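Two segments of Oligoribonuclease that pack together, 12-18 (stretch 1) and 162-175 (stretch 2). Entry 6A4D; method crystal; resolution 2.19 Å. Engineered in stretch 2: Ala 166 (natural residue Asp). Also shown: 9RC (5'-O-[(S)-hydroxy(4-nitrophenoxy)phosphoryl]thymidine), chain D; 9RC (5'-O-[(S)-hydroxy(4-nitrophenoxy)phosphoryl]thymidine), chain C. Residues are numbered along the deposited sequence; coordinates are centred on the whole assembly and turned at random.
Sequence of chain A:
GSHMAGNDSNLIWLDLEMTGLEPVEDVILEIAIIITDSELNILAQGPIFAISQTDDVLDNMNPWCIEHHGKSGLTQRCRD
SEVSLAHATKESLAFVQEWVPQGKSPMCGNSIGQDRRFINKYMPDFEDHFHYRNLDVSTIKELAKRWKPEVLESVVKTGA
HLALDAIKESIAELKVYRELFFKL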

# COMPACT_ATOMS: atom_id res chain seq x y z
N ILE A 12 0.37 11.79 -8.83
CA ILE A 12 -0.48 10.92 -9.72
C ILE A 12 -1.51 10.11 -8.95
O ILE A 12 -1.16 9.19 -8.14
CB ILE A 12 0.39 9.95 -10.52
CG1 ILE A 12 1.49 10.71 -11.28
CG2 ILE A 12 -0.50 9.18 -11.50
CD1 ILE A 12 2.38 9.85 -12.18
N TRP A 13 -2.78 10.46 -9.16
CA TRP A 13 -3.90 9.80 -8.55
C TRP A 13 -4.55 8.85 -9.54
O TRP A 13 -4.76 9.20 -10.68
CB TRP A 13 -4.95 10.80 -8.14
CG TRP A 13 -4.44 11.71 -7.12
CD1 TRP A 13 -3.61 12.76 -7.30
CD2 TRP A 13 -4.73 11.65 -5.77
NE1 TRP A 13 -3.36 13.37 -6.12
CE2 TRP A 13 -4.05 12.72 -5.15
CE3 TRP A 13 -5.54 10.82 -4.99
CZ2 TRP A 13 -4.09 12.94 -3.80
CZ3 TRP A 13 -5.60 11.07 -3.61
CH2 TRP A 13 -4.87 12.11 -3.04
N LEU A 14 -4.88 7.64 -9.12
CA LEU A 14 -5.65 6.79 -9.99
C LEU A 14 -6.64 5.90 -9.32
O LEU A 14 -6.62 5.67 -8.10
CB LEU A 14 -4.73 6.01 -10.88
CG LEU A 14 -3.65 5.15 -10.28
CD1 LEU A 14 -4.24 3.82 -9.92
CD2 LEU A 14 -2.55 4.92 -11.31
N ASP A 15 -7.55 5.40 -10.13
CA ASP A 15 -8.47 4.41 -9.64
C ASP A 15 -8.73 3.44 -10.75
O ASP A 15 -8.70 3.82 -11.91
CB ASP A 15 -9.75 5.08 -9.15
CG ASP A 15 -10.80 4.07 -8.64
OD1 ASP A 15 -10.46 3.29 -7.72
OD2 ASP A 15 -11.94 4.06 -9.19
N LEU A 16 -8.96 2.18 -10.37
CA LEU A 16 -9.18 1.07 -11.29
C LEU A 16 -10.46 0.34 -10.90
O LEU A 16 -10.81 0.27 -9.73
CB LEU A 16 -8.06 0.04 -11.18
CG LEU A 16 -6.65 0.34 -11.69
CD1 LEU A 16 -5.82 -0.93 -11.82
CD2 LEU A 16 -6.64 1.04 -13.01
N GLU A 17 -11.13 -0.24 -11.88
CA GLU A 17 -12.14 -1.25 -11.61
C GLU A 17 -11.58 -2.54 -12.18
O GLU A 17 -10.84 -2.52 -13.18
CB GLU A 17 -13.49 -0.88 -12.23
CG GLU A 17 -14.10 0.46 -11.78
CD GLU A 17 -14.01 0.68 -10.27
OE1 GLU A 17 -14.39 -0.24 -9.52
OE2 GLU A 17 -13.51 1.75 -9.84
N MET A 18 -11.89 -3.64 -11.51
CA MET A 18 -11.44 -4.96 -11.90
C MET A 18 -12.64 -5.95 -11.87
O MET A 18 -13.76 -5.58 -11.54
CB MET A 18 -10.38 -5.40 -10.92
CG MET A 18 -9.25 -4.43 -10.74
SD MET A 18 -9.52 -3.11 -9.52
CE MET A 18 -7.92 -3.10 -8.72
OAJ 9RC D . -15.02 -7.73 -6.30
CAE 9RC D . -15.14 -6.82 -5.48
NAI 9RC D . -16.03 -7.00 -4.41
CAL 9RC D . -16.22 -6.02 -3.45
OAS 9RC D . -17.03 -6.22 -2.56
CAT 9RC D . -15.50 -4.84 -3.53
CAU 9RC D . -15.68 -3.83 -2.56
CAF 9RC D . -14.61 -4.69 -4.58
NAB 9RC D . -14.42 -5.69 -5.56
CAA 9RC D . -13.45 -5.52 -6.70
OAC 9RC D . -12.53 -4.46 -6.41
CAD 9RC D . -14.12 -5.12 -8.00
CAH 9RC D . -13.96 -3.63 -7.99
OAK 9RC D . -13.92 -3.07 -9.29
CAG 9RC D . -12.62 -3.47 -7.42
CAR 9RC D . -12.42 -2.00 -6.89
OAQ 9RC D . -13.27 -1.65 -5.75
PAP 9RC D . -14.25 -0.30 -5.76
OAO 9RC D . -13.45 0.97 -5.75
OAN 9RC D . -15.09 -0.49 -7.10
OAM 9RC D . -15.38 -0.36 -4.62
CAV 9RC D . -15.47 0.34 -3.45
CAW 9RC D . -16.23 -0.29 -2.46
CAY 9RC D . -16.42 0.32 -1.23
CBA 9RC D . -15.84 1.56 -0.97
NBB 9RC D . -16.05 2.10 0.22
OBD 9RC D . -15.00 2.00 1.27
OBC 9RC D . -17.38 2.75 0.46
CAZ 9RC D . -15.06 2.21 -1.96
CAX 9RC D . -14.88 1.60 -3.20
OAJ 9RC C . -9.04 -4.75 -1.48
CAE 9RC C . -10.11 -4.93 -0.88
NAI 9RC C . -10.30 -6.11 -0.18
CAL 9RC C . -11.50 -6.34 0.51
OAS 9RC C . -11.62 -7.41 1.12
CAT 9RC C . -12.50 -5.36 0.50
CAU 9RC C . -13.71 -5.54 1.19
CAF 9RC C . -12.29 -4.20 -0.22
NAB 9RC C . -11.07 -4.01 -0.91
CAA 9RC C . -10.82 -2.80 -1.70
OAC 9RC C . -10.61 -1.68 -0.87
CAD 9RC C . -12.04 -2.45 -2.51
CAH 9RC C . -11.70 -1.07 -2.93
OAK 9RC C . -11.01 -1.17 -4.15
CAG 9RC C . -10.78 -0.60 -1.81
CAR 9RC C . -11.49 0.48 -1.06
OAQ 9RC C . -10.68 0.76 0.07
PAP 9RC C . -11.17 1.84 1.11
OAO 9RC C . -9.90 2.04 2.07
OAN 9RC C . -12.22 1.18 1.92
OAM 9RC C . -11.59 2.97 0.12
CAV 9RC C . -12.16 4.24 0.11
CAW 9RC C . -12.32 4.92 -1.16
CAY 9RC C . -12.85 6.26 -1.23
CBA 9RC C . -13.26 6.93 -0.04
NBB 9RC C . -13.78 8.21 0.07
OBD 9RC C . -15.06 8.56 1.01
OBC 9RC C . -13.10 9.25 -0.54
CAZ 9RC C . -13.10 6.22 1.16
CAX 9RC C . -12.56 4.92 1.27
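Stretch 2 162-175: LALDAIKESIAELK

The most distinctive feature of this contact is the way the helix of stretch 2 sets CG1 of Ile 171 over the face of the Trp 13 indole: this atom stands 3.6 Å from the centroid of the six-membered ring and only 13° off the ring normal, a CH-pi contact. The same ring meets Leu 174 differently, with CD2 of Leu 174 near the ring plane and 3.6 Å from CH2 of Trp 13. One turn of helix thus supplies a side chain for the face of the indole and another for its edge, and Trp 13 contributes more area to the contact than any other residue.

Stretch 1 is an extended strand throughout residues 12-18. In stretch 2, Leu 162 occupies the N-cap position, and residues 163-175 form a helix with phi/psi values near -65/-40 and a regular ladder of i to i+4 backbone hydrogen bonds, beginning with Ala 166 N to Leu 162 O at 3.2 Å. The helix runs roughly against the strand, its N-to-C direction making an angle of 135° with that of the strand, and the two axes approach to 7.4 Å. This direction places the first turn of the helix beside Asp 15 and carries the later turns past Trp 13.

The alternation of the strand sends the CA-to-CB bonds of Trp 13, Asp 15 and Glu 17 toward the helix, whereas those of Leu 14 and Leu 16 point away. Ile 167 lies between the two main parts of the contact. Its CA-to-CB bond points sideways, but the end of the side chain comes nearer the strand: CG2 is 3.6 Å from CB of Trp 13, and CG1 is 3.5 Å from CB of Asp 15.

Beyond Ile 167, Asp 15 faces two alanines, Ala 163 and the engineered Ala 166, which is Asp in the natural sequence. The backbones come closest here, with CA of Asp 15 5.8 Å from CA of Ala 163. The carboxylate extends in a t rotamer, so that its OD2 reaches 3.6 Å from CA of Ala 163 and 3.3 Å from CB of Ala 166. Glu 17 touches the helix more loosely, its OE2 4.4 Å from CB of Ala 163, while its OE1 accepts a hydrogen bond of 2.9 Å from OAK of the chain D ligand. No hydrogen bond links the two stretches, which bury 424 Å² between them through side-chain packing centred on Trp 13 and Asp 15.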

# COMPACT_ATOMS: atom_id res chain seq x y z
N LEU A 162 -18.38 6.37 -11.63
CA LEU A 162 -17.25 6.76 -12.43
C LEU A 162 -16.00 6.39 -11.65
O LEU A 162 -15.99 6.46 -10.42
CB LEU A 162 -17.29 8.27 -12.72
CG LEU A 162 -18.61 8.87 -13.25
CD1 LEU A 162 -19.55 9.33 -12.12
CD2 LEU A 162 -18.33 10.00 -14.25
N ALA A 163 -14.98 5.92 -12.36
CA ALA A 163 -13.64 5.82 -11.79
C ALA A 163 -13.12 7.24 -11.54
O ALA A 163 -12.45 7.43 -10.52
CB ALA A 163 -12.69 5.03 -12.68
N LEU A 164 -13.45 8.21 -12.41
CA LEU A 164 -13.01 9.60 -12.19
C LEU A 164 -13.54 10.18 -10.90
O LEU A 164 -12.84 10.98 -10.26
CB LEU A 164 -13.41 10.55 -13.31
CG LEU A 164 -12.45 10.89 -14.45
CD1 LEU A 164 -13.03 12.05 -15.26
CD2 LEU A 164 -11.04 11.28 -14.05
N ASP A 165 -14.76 9.82 -10.56
CA ASP A 165 -15.41 10.36 -9.38
C ASP A 165 -14.99 9.63 -8.13
O ASP A 165 -15.03 10.20 -7.07
CB ASP A 165 -16.95 10.36 -9.51
CG ASP A 165 -17.47 11.60 -10.22
OD1 ASP A 165 -17.75 12.62 -9.55
OD2 ASP A 165 -17.57 11.58 -11.45
N ALA A 166 -14.62 8.35 -8.23
CA ALA A 166 -13.95 7.73 -7.11
C ALA A 166 -12.63 8.50 -6.76
O ALA A 166 -12.39 8.76 -5.60
CB ALA A 166 -13.70 6.27 -7.41
N ILE A 167 -11.84 8.89 -7.77
CA ILE A 167 -10.57 9.59 -7.58
C ILE A 167 -10.79 10.96 -6.97
O ILE A 167 -10.05 11.34 -6.08
CB ILE A 167 -9.80 9.84 -8.91
CG1 ILE A 167 -9.38 8.52 -9.57
CG2 ILE A 167 -8.55 10.69 -8.67
CD1 ILE A 167 -8.91 8.68 -11.01
N LYS A 168 -11.79 11.70 -7.47
CA LYS A 168 -12.06 13.06 -6.98
C LYS A 168 -12.51 12.97 -5.56
O LYS A 168 -12.14 13.83 -4.73
CB LYS A 168 -13.11 13.76 -7.79
CG LYS A 168 -12.65 14.07 -9.21
CD LYS A 168 -13.84 14.10 -10.17
CE LYS A 168 -13.54 14.89 -11.43
NZ LYS A 168 -14.67 14.71 -12.36
N GLU A 169 -13.27 11.93 -5.27
CA GLU A 169 -13.57 11.57 -3.89
C GLU A 169 -12.38 11.35 -2.89
O GLU A 169 -12.46 11.73 -1.74
CB GLU A 169 -14.48 10.33 -3.88
CG GLU A 169 -15.94 10.64 -3.59
CD GLU A 169 -16.77 9.38 -3.49
OE1 GLU A 169 -17.75 9.30 -4.27
OE2 GLU A 169 -16.44 8.49 -2.65
N SER A 170 -11.34 10.66 -3.32
CA SER A 170 -10.16 10.42 -2.52
C SER A 170 -9.43 11.73 -2.26
O SER A 170 -9.00 11.98 -1.14
CB SER A 170 -9.17 9.46 -3.23
OG SER A 170 -9.85 8.34 -3.78
N ILE A 171 -9.28 12.53 -3.31
CA ILE A 171 -8.60 13.85 -3.27
C ILE A 171 -9.32 14.70 -2.27
O ILE A 171 -8.69 15.30 -1.36
CB ILE A 171 -8.63 14.51 -4.65
CG1 ILE A 171 -7.75 13.68 -5.62
CG2 ILE A 171 -8.10 15.96 -4.65
CD1 ILE A 171 -7.69 14.22 -7.02
N ALA A 172 -10.65 14.68 -2.39
CA ALA A 172 -11.44 15.50 -1.50
C ALA A 172 -11.29 15.01 -0.09
O ALA A 172 -11.21 15.82 0.81
CB ALA A 172 -12.91 15.52 -1.94
N GLU A 173 -11.24 13.70 0.12
CA GLU A 173 -11.07 13.17 1.47
C GLU A 173 -9.75 13.67 2.11
O GLU A 173 -9.72 14.03 3.26
CB GLU A 173 -11.13 11.64 1.51
CG GLU A 173 -11.02 11.03 2.91
CD GLU A 173 -10.97 9.49 2.88
OE1 GLU A 173 -11.16 8.90 1.79
OE2 GLU A 173 -10.70 8.87 3.95
N LEU A 174 -8.68 13.68 1.34
CA LEU A 174 -7.37 14.08 1.79
C LEU A 174 -7.31 15.58 2.07
O LEU A 174 -6.62 16.00 3.00
CB LEU A 174 -6.28 13.65 0.80
CG LEU A 174 -4.84 14.01 1.18
CD1 LEU A 174 -4.37 13.35 2.47
CD2 LEU A 174 -3.88 13.69 0.05
N LYS A 175 -8.08 16.35 1.33
CA LYS A 175 -8.21 17.81 1.51
C LYS A 175 -8.86 18.10 2.86
O LYS A 175 -8.43 18.93 3.63
CB LYS A 175 -9.05 18.40 0.40
CG LYS A 175 -8.34 18.79 -0.85
CD LYS A 175 -9.17 19.85 -1.60
CE LYS A 175 -8.45 20.45 -2.84
NZ LYS A 175 -8.79 19.88 -4.20